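Local coordinates for protein L-talarate/galactarate dehydratase (Salmonella typhimurium, PDB 2PP0) that catalyses the magnesium-dependent dehydration of L-talarate and galactarate to 5-keto-4-deoxy-D-glucarate, and also epimerises L-talarate to galactarate, at residues A47-T51 with V198-N202; V129-S133 with A302-G307. The contacts are given in a common frame with arbitrary orientation. Residues are numbered along the deposited sequence.

Contact 1 of 2, residues A47-T51 with V198-N202; sequences AKVLT and VGQPN
In enolase-superfamily enzymes, loops of the N-terminal capping domain close over the C-terminal ends of the barrel strands; the short helical turn 47-50, set on the loop after strand 194-197, is consistent with that arrangement. V198-N202 is irregular. The CA atoms of A47 and Q200 lie 5.0 Å apart, those of T51 and P201 6.3 Å. L50, P201 and A47 bury the most surface. L50, with chi1 m and chi2 p, sets CD2 3.6 Å from Q200 CB and CB 4.0 Å from P201 CD; its carbonyl O is 3.4 Å from P201 CG. A47 points its methyl at the backbone: CB sits 3.3 Å from V198 O and 3.5 Å from G199 O. At G199 (phi 96°, psi 9°) a CB would crowd A47 CB. No direct hydrogen bond joins the segments; instead, a water accepts from A47 N (2.8 Å) and donates to V198 O (3.1 Å). A47 O takes a weak bond from T51 N and a second from T51 OG1, both at 3.0 Å, OG1 being placed by chi1 p; T51 CG2 lies 3.9 Å from G199 O. A47 and K48 bind substrate, though only A47 of the two touches this loop, which follows the catalytic proton acceptor K197. The contact sits where strand 194-197 leaves the barrel and N202, as N-cap, starts helix 203-217, whose D206 accepts a hydrogen bond from Q200 N.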
loop_
_atom_site.group_PDB
_atom_site.type_symbol
_atom_site.label_atom_id
_atom_site.label_comp_id
_atom_site.label_asym_id
_atom_site.label_seq_id
_atom_site.Cartn_x
_atom_site.Cartn_y
_atom_site.Cartn_z
ATOM N N ALA B 47 15.040 -17.851 26.477
ATOM C CA ALA B 47 16.395 -17.529 26.919
ATOM C C ALA B 47 16.480 -16.246 27.753
ATOM O O ALA B 47 17.406 -16.081 28.551
ATOM C CB ALA B 47 17.326 -17.429 25.716
ATOM N N LYS B 48 15.529 -15.338 27.568
ATOM C CA LYS B 48 15.529 -14.081 28.317
ATOM C C LYS B 48 15.378 -14.335 29.816
ATOM O O LYS B 48 15.856 -13.552 30.642
ATOM C CB LYS B 48 14.399 -13.168 27.827
ATOM C CG LYS B 48 14.573 -12.696 26.387
ATOM C CD LYS B 48 13.473 -11.727 25.967
ATOM C CE LYS B 48 12.171 -12.436 25.597
ATOM N NZ LYS B 48 11.496 -13.126 26.734
ATOM N N VAL B 49 14.709 -15.433 30.157
ATOM C CA VAL B 49 14.497 -15.803 31.549
ATOM C C VAL B 49 15.691 -16.598 32.082
ATOM O O VAL B 49 16.159 -16.349 33.191
ATOM C CB VAL B 49 13.222 -16.663 31.716
ATOM C CG1 VAL B 49 13.041 -17.051 33.182
ATOM C CG2 VAL B 49 12.008 -15.901 31.208
ATOM N N LEU B 50 16.183 -17.546 31.286
ATOM C CA LEU B 50 17.317 -18.373 31.696
ATOM C C LEU B 50 18.629 -17.610 31.849
ATOM O O LEU B 50 19.563 -18.109 32.470
ATOM C CB LEU B 50 17.510 -19.541 30.722
ATOM C CG LEU B 50 16.662 -20.787 31.010
ATOM C CD1 LEU B 50 15.182 -20.456 30.872
ATOM C CD2 LEU B 50 17.059 -21.909 30.060
ATOM N N THR B 51 18.706 -16.409 31.282
ATOM C CA THR B 51 19.913 -15.594 31.403
ATOM C C THR B 51 19.720 -14.567 32.519
ATOM O O THR B 51 20.629 -13.794 32.828
ATOM C CB THR B 51 20.234 -14.836 30.098
ATOM O OG1 THR B 51 19.155 -13.944 29.783
ATOM C CG2 THR B 51 20.462 -15.817 28.952
ATOM N N VAL B 198 16.479 -21.476 21.835
ATOM C CA VAL B 198 17.867 -21.731 22.222
ATOM C C VAL B 198 18.390 -20.455 22.875
ATOM O O VAL B 198 17.610 -19.550 23.172
ATOM C CB VAL B 198 18.762 -22.091 21.005
ATOM C CG1 VAL B 198 18.310 -23.412 20.392
ATOM C CG2 VAL B 198 18.723 -20.980 19.971
ATOM N N GLY B 199 19.696 -20.380 23.114
ATOM C CA GLY B 199 20.257 -19.182 23.719
ATOM C C GLY B 199 20.457 -19.198 25.230
ATOM O O GLY B 199 20.770 -18.163 25.823
ATOM N N GLN B 200 20.279 -20.354 25.861
ATOM C CA GLN B 200 20.465 -20.454 27.309
ATOM C C GLN B 200 21.964 -20.410 27.613
ATOM O O GLN B 200 22.794 -20.639 26.732
ATOM C CB GLN B 200 19.869 -21.760 27.845
ATOM C CG GLN B 200 20.742 -22.996 27.645
ATOM C CD GLN B 200 20.072 -24.273 28.141
ATOM O OE1 GLN B 200 19.458 -25.015 27.366
ATOM N NE2 GLN B 200 20.173 -24.527 29.441
ATOM N N PRO B 201 22.330 -20.109 28.867
ATOM C CA PRO B 201 23.746 -20.048 29.242
ATOM C C PRO B 201 24.518 -21.287 28.794
ATOM O O PRO B 201 25.630 -21.189 28.272
ATOM C CB PRO B 201 23.685 -19.919 30.762
ATOM C CG PRO B 201 22.453 -19.085 30.960
ATOM C CD PRO B 201 21.468 -19.738 30.004
ATOM N N ASN B 202 23.913 -22.451 28.996
ATOM C CA ASN B 202 24.534 -23.718 28.630
ATOM C C ASN B 202 24.389 -23.976 27.126
ATOM O O ASN B 202 23.381 -24.532 26.683
ATOM C CB ASN B 202 23.869 -24.854 29.414
ATOM C CG ASN B 202 24.646 -26.149 29.341
ATOM O OD1 ASN B 202 25.420 -26.376 28.407
ATOM N ND2 ASN B 202 24.432 -27.020 30.324
HETATM O O HOH W 1 14.807 -18.412 23.715
#

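Contact 2 of 2, residues V129-S133 with A302-G307; sequences VQAIS and APRVGG
Two side-chain-to-carbonyl hydrogen bonds join the helices here. S133 OG (chi1 m, position less certain) donates to P303 O at 2.6 Å; Q130 (chi1 m, chi2 t) reaches across so that NE2 donates to R304 O at 3.2 Å. The acceptors' weakly bonded helical turn, 302-305, ends in a Schellman motif: the positive phi of G306 (113°) turns the chain out, G307 N bonding to A302 O at 2.7 Å and G306 N weakly to the same O at 3.3 Å. Neither G306 nor G307 carries a side chain, so the backbones close up: V129 CA to G306 CA 4.5 Å, S133 CA to G307 CA 4.1 Å; G306 CA makes a CH...O contact with V129 O (3.3 Å). R304 has its CA-to-CB bond directed away, yet its CG lies 3.8 Å from Q130 NE2; its NH1 is salt-bridged to the magnesium ligand E278. Helix 127-146 packs here against helices 86-96 (Q130, A131, I132) and 108-118 (V129, I132), with strand 74-81 alongside, while G307 N-caps barrel helix 308-320.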
loop_
_atom_site.group_PDB
_atom_site.type_symbol
_atom_site.label_atom_id
_atom_site.label_comp_id
_atom_site.label_asym_id
_atom_site.label_seq_id
_atom_site.Cartn_x
_atom_site.Cartn_y
_atom_site.Cartn_z
ATOM N N VAL B 129 1.997 4.025 19.835
ATOM C CA VAL B 129 1.460 3.530 18.564
ATOM C C VAL B 129 0.828 2.161 18.786
ATOM O O VAL B 129 -0.028 1.718 18.014
ATOM C CB VAL B 129 2.535 3.459 17.429
ATOM C CG1 VAL B 129 3.144 4.836 17.216
ATOM C CG2 VAL B 129 3.604 2.432 17.741
ATOM N N GLN B 130 1.235 1.498 19.862
ATOM C CA GLN B 130 0.668 0.200 20.186
ATOM C C GLN B 130 -0.730 0.395 20.780
ATOM O O GLN B 130 -1.504 -0.554 20.895
ATOM C CB GLN B 130 1.573 -0.554 21.158
ATOM C CG GLN B 130 2.791 -1.172 20.488
ATOM C CD GLN B 130 3.680 -1.900 21.475
ATOM O OE1 GLN B 130 3.229 -2.306 22.545
ATOM N NE2 GLN B 130 4.949 -2.082 21.111
ATOM N N ALA B 131 -1.038 1.637 21.151
ATOM C CA ALA B 131 -2.345 1.988 21.693
ATOM C C ALA B 131 -3.251 2.328 20.504
ATOM O O ALA B 131 -4.476 2.268 20.606
ATOM C CB ALA B 131 -2.235 3.186 22.622
ATOM N N ILE B 132 -2.632 2.701 19.385
ATOM C CA ILE B 132 -3.375 3.011 18.161
ATOM C C ILE B 132 -3.664 1.685 17.440
ATOM O O ILE B 132 -4.703 1.527 16.797
ATOM C CB ILE B 132 -2.554 3.958 17.228
ATOM C CG1 ILE B 132 -2.393 5.329 17.891
ATOM C CG2 ILE B 132 -3.248 4.120 15.872
ATOM C CD1 ILE B 132 -1.589 6.325 17.070
ATOM N N SER B 133 -2.746 0.732 17.575
ATOM C CA SER B 133 -2.868 -0.587 16.948
ATOM C C SER B 133 -4.262 -1.233 16.967
ATOM O O SER B 133 -4.777 -1.639 15.917
ATOM C CB SER B 133 -1.869 -1.563 17.569
ATOM O OG SER B 133 -0.555 -1.307 17.111
ATOM N N ALA B 302 2.420 -6.707 13.899
ATOM C CA ALA B 302 1.467 -5.619 13.687
ATOM C C ALA B 302 1.075 -4.918 14.984
ATOM O O ALA B 302 1.082 -3.690 15.056
ATOM C CB ALA B 302 0.216 -6.133 12.953
ATOM N N PRO B 303 0.697 -5.681 16.020
ATOM C CA PRO B 303 0.329 -4.998 17.266
ATOM C C PRO B 303 1.465 -4.089 17.763
ATOM O O PRO B 303 1.242 -2.932 18.106
ATOM C CB PRO B 303 0.050 -6.160 18.221
ATOM C CG PRO B 303 -0.550 -7.200 17.290
ATOM C CD PRO B 303 0.389 -7.123 16.092
ATOM N N ARG B 304 2.688 -4.610 17.746
ATOM C CA ARG B 304 3.853 -3.864 18.215
ATOM C C ARG B 304 4.330 -2.678 17.393
ATOM O O ARG B 304 4.874 -1.728 17.957
ATOM C CB ARG B 304 5.028 -4.811 18.408
ATOM C CG ARG B 304 4.939 -5.611 19.675
ATOM C CD ARG B 304 6.250 -6.285 19.980
ATOM N NE ARG B 304 6.192 -6.945 21.275
ATOM C CZ ARG B 304 6.736 -8.130 21.524
ATOM N NH1 ARG B 304 7.375 -8.775 20.557
ATOM N NH2 ARG B 304 6.630 -8.670 22.733
ATOM N N VAL B 305 4.143 -2.718 16.075
ATOM C CA VAL B 305 4.606 -1.619 15.235
ATOM C C VAL B 305 3.579 -0.518 15.021
ATOM O O VAL B 305 3.854 0.461 14.335
ATOM C CB VAL B 305 5.081 -2.118 13.845
ATOM C CG1 VAL B 305 6.136 -3.198 14.017
ATOM C CG2 VAL B 305 3.898 -2.636 13.034
ATOM N N GLY B 306 2.390 -0.673 15.593
ATOM C CA GLY B 306 1.388 0.359 15.423
ATOM C C GLY B 306 0.161 -0.040 14.612
ATOM O O GLY B 306 -0.676 0.812 14.333
ATOM N N GLY B 307 0.060 -1.312 14.226
ATOM C CA GLY B 307 -1.104 -1.776 13.480
ATOM C C GLY B 307 -0.842 -2.309 12.079
ATOM O O GLY B 307 0.299 -2.511 11.669
#

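Both contacts join the N-terminal domain to the C-terminal barrel, each using a link between a barrel strand and the following helix, but their centres are 28 Å apart. Contact 1, partly buried and toward the chain's periphery, pairs a small turn carrying substrate-binding residues with the loop after strand 194-197; it is made of van der Waals contacts, small side chains against backbone carbonyls and L50 against Q200 and P201, with a water making the polar link. Contact 2 lies in the interior, joins the long helix 127-146 to the segment after strand 297-298, and relies on direct side-chain-to-carbonyl bonds and close glycine backbone. Glycines with positive phi thus recur in both, set against helical residues of the capping domain.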